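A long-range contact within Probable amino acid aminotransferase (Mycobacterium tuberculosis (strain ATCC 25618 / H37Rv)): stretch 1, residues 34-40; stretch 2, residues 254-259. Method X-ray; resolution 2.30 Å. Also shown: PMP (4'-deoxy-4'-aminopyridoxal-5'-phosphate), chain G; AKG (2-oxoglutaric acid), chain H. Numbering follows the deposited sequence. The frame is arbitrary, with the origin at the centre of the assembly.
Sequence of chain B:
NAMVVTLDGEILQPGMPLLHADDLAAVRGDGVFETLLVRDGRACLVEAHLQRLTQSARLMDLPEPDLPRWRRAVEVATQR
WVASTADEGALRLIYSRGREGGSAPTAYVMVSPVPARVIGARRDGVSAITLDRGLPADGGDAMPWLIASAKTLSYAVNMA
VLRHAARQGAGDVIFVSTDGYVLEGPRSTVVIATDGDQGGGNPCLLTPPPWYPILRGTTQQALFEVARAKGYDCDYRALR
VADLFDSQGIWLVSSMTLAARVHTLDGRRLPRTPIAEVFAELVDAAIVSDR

Stretch 1 34-40: ETLLVRD
Stretch 2, residues 254-259: SSMTLA

From Glu-34 the chain runs as an extended strand that enters from earlier in the chain, and Arg-39 keeps extended angles (-141/129); phi runs from -141 to -94 and psi from 118 to 153, and side chains alternate, so that Thr-35, Leu-37 and Arg-39 point CB toward the second stretch while Leu-36 points away. Asp-40 leaves this pattern at 56/49. The second stretch forms a compact turn. Its contacts run in the same sense as the strand: Thr-35 meets Ser-255 and Met-256, Leu-37 meets Ser-255, Met-256 and Leu-258, and Arg-39 meets Leu-258. Ser-255, Met-256 and Thr-257 have helical phi/psi (-76/-38, -95/-46, -75/-16), Leu-258 flips to 64/-91, and Ala-259 is extended again. Ser-254 N donates to Leu-258 O at 3.1 Å, and Leu-258 N returns a weak bond to Ser-254 O, also 3.1 Å. The register is set by Leu-37 and Met-256, whose CA atoms lie 5.3 Å apart.

No hydrogen bond crosses between the stretches; packing joins them and buries 289 Å² in all. Leu-37 (chi1 t, chi2 p) is central: its CD2 meets CD2 of Leu-258 (m, t) at 4.0 Å, and its CD1 lies 4.4 Å from CG of Met-256. Met-256 (t, t, p) sets off sideways and its end leads away from the strand, so its CB, 4.4 Å from Thr-35 CG2 (Thr-35 chi1 m), touches while CE reaches 2-oxoglutarate, 3.2 Å from AKG O2.

Backbone carbonyls serve as packing surfaces too. Thr-35 O sits 3.3 Å from Ser-255 CB, and Ser-255 O lies 3.5 Å from Leu-37 CB. Farther along, Arg-39 (t, t, m) brings NH2 to 3.3 Å from Leu-258 CD1, an oblique approach to a guanidinium whose nitrogens are hydrogen-bonded elsewhere in the structure.

Three polar atoms of the turn, Ser-255 N and OG and Thr-257 OG1, bond to the ligands. Ser-255 (m) donates from OG to PMP O1P at 2.8 Å and weakly from N to the same oxygen at 2.5 Å; Thr-257 OG1 (chi1 -44°) donates to AKG O2 at 3.0 Å. The turn packs on the strand without a hydrogen bond between them, while Ser-255 bonds to the phosphate and Thr-257 to the carboxylate.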

# COMPACT_ATOMS: atom_id res chain seq x y z
N GLU B 34 10.46 -9.64 0.90
CA GLU B 34 10.27 -11.03 1.28
C GLU B 34 10.64 -11.18 2.74
O GLU B 34 11.45 -10.42 3.28
CB GLU B 34 11.12 -11.98 0.42
CG GLU B 34 10.56 -12.23 -0.97
CD GLU B 34 9.24 -12.98 -0.93
OE1 GLU B 34 9.08 -13.84 -0.04
OE2 GLU B 34 8.38 -12.71 -1.79
N THR B 35 10.03 -12.17 3.40
CA THR B 35 10.30 -12.46 4.80
C THR B 35 10.72 -13.91 4.94
O THR B 35 10.01 -14.81 4.47
CB THR B 35 9.08 -12.17 5.68
OG1 THR B 35 8.81 -10.77 5.68
CG2 THR B 35 9.34 -12.63 7.11
N LEU B 36 11.86 -14.14 5.58
CA LEU B 36 12.41 -15.47 5.74
C LEU B 36 12.66 -15.73 7.22
O LEU B 36 12.93 -14.81 7.99
CB LEU B 36 13.73 -15.65 4.97
CG LEU B 36 13.70 -15.52 3.44
CD1 LEU B 36 13.80 -14.06 3.02
CD2 LEU B 36 14.83 -16.33 2.83
N LEU B 37 12.57 -17.00 7.60
CA LEU B 37 12.80 -17.43 8.97
C LEU B 37 14.17 -18.10 9.06
O LEU B 37 14.48 -19.00 8.27
CB LEU B 37 11.71 -18.39 9.43
CG LEU B 37 11.85 -18.96 10.85
CD1 LEU B 37 11.52 -17.90 11.89
CD2 LEU B 37 10.96 -20.18 11.02
N VAL B 38 14.98 -17.66 10.02
CA VAL B 38 16.25 -18.30 10.32
C VAL B 38 16.01 -19.30 11.44
O VAL B 38 15.62 -18.92 12.55
CB VAL B 38 17.32 -17.27 10.71
CG1 VAL B 38 18.57 -17.97 11.21
CG2 VAL B 38 17.64 -16.37 9.54
N ARG B 39 16.25 -20.58 11.16
CA ARG B 39 16.04 -21.64 12.14
C ARG B 39 17.15 -22.66 12.02
O ARG B 39 17.44 -23.15 10.92
CB ARG B 39 14.67 -22.31 11.94
CG ARG B 39 14.51 -23.61 12.73
CD ARG B 39 13.17 -24.28 12.46
NE ARG B 39 12.09 -23.68 13.23
CZ ARG B 39 10.86 -24.19 13.32
NH1 ARG B 39 10.56 -25.31 12.68
NH2 ARG B 39 9.94 -23.58 14.05
N ASP B 40 17.78 -22.98 13.16
CA ASP B 40 18.83 -23.99 13.24
C ASP B 40 19.97 -23.69 12.27
O ASP B 40 20.42 -24.54 11.51
CB ASP B 40 18.27 -25.40 13.01
CG ASP B 40 17.33 -25.84 14.12
OD1 ASP B 40 16.91 -27.01 14.11
OD2 ASP B 40 17.00 -25.00 14.99
N SER B 254 2.41 -19.10 7.01
CA SER B 254 3.30 -18.04 6.55
C SER B 254 4.73 -18.45 6.87
O SER B 254 4.97 -19.48 7.50
CB SER B 254 2.93 -16.69 7.17
OG SER B 254 3.13 -16.69 8.57
N SER B 255 5.68 -17.62 6.45
CA SER B 255 7.09 -18.00 6.55
C SER B 255 7.62 -17.89 7.97
O SER B 255 8.41 -18.74 8.40
CB SER B 255 7.93 -17.14 5.61
OG SER B 255 7.63 -17.42 4.25
N MET B 256 7.19 -16.87 8.72
CA MET B 256 7.71 -16.67 10.07
C MET B 256 6.82 -17.31 11.14
O MET B 256 7.32 -17.97 12.05
CB MET B 256 7.88 -15.17 10.34
CG MET B 256 8.36 -14.85 11.75
SD MET B 256 8.82 -13.11 11.95
CE MET B 256 7.21 -12.33 11.99
N THR B 257 5.50 -17.11 11.05
CA THR B 257 4.58 -17.70 12.01
C THR B 257 4.38 -19.19 11.78
O THR B 257 3.90 -19.89 12.69
CB THR B 257 3.23 -16.98 11.96
OG1 THR B 257 3.45 -15.56 11.90
CG2 THR B 257 2.40 -17.29 13.19
N LEU B 258 4.75 -19.69 10.60
CA LEU B 258 4.60 -21.10 10.23
C LEU B 258 3.14 -21.50 10.16
O LEU B 258 2.51 -21.37 9.11
CB LEU B 258 5.38 -22.01 11.18
CG LEU B 258 6.90 -21.81 11.18
CD1 LEU B 258 7.59 -22.98 11.85
CD2 LEU B 258 7.42 -21.62 9.76
N ALA B 259 2.57 -21.99 11.26
CA ALA B 259 1.20 -22.49 11.25
C ALA B 259 0.48 -22.10 12.53
O ALA B 259 0.89 -22.51 13.62
CB ALA B 259 1.17 -24.01 11.07
N1 PMP G . -0.47 -13.78 2.00
C2 PMP G . -0.00 -12.55 2.30
C2A PMP G . -0.80 -11.33 1.93
C3 PMP G . 1.30 -12.39 2.99
O3 PMP G . 1.80 -11.16 3.30
C4 PMP G . 2.05 -13.62 3.33
C4A PMP G . 3.39 -13.57 4.03
N4A PMP G . 3.22 -12.94 5.35
C5 PMP G . 1.43 -14.91 2.95
C6 PMP G . 0.20 -14.91 2.30
C5A PMP G . 2.13 -16.22 3.26
O4P PMP G . 3.33 -16.31 2.49
P PMP G . 4.61 -17.09 3.06
O1P PMP G . 5.05 -16.43 4.34
O2P PMP G . 4.23 -18.53 3.32
O3P PMP G . 5.72 -17.03 2.03
C1 AKG H . 4.13 -12.54 10.20
O1 AKG H . 3.29 -12.39 11.12
O2 AKG H . 4.86 -13.55 10.13
C2 AKG H . 4.25 -11.51 9.17
O5 AKG H . 4.12 -11.81 7.99
C3 AKG H . 4.52 -10.08 9.57
C4 AKG H . 3.20 -9.35 9.79
C5 AKG H . 3.25 -8.56 11.07
O3 AKG H . 4.34 -8.48 11.68
O4 AKG H . 2.20 -8.01 11.48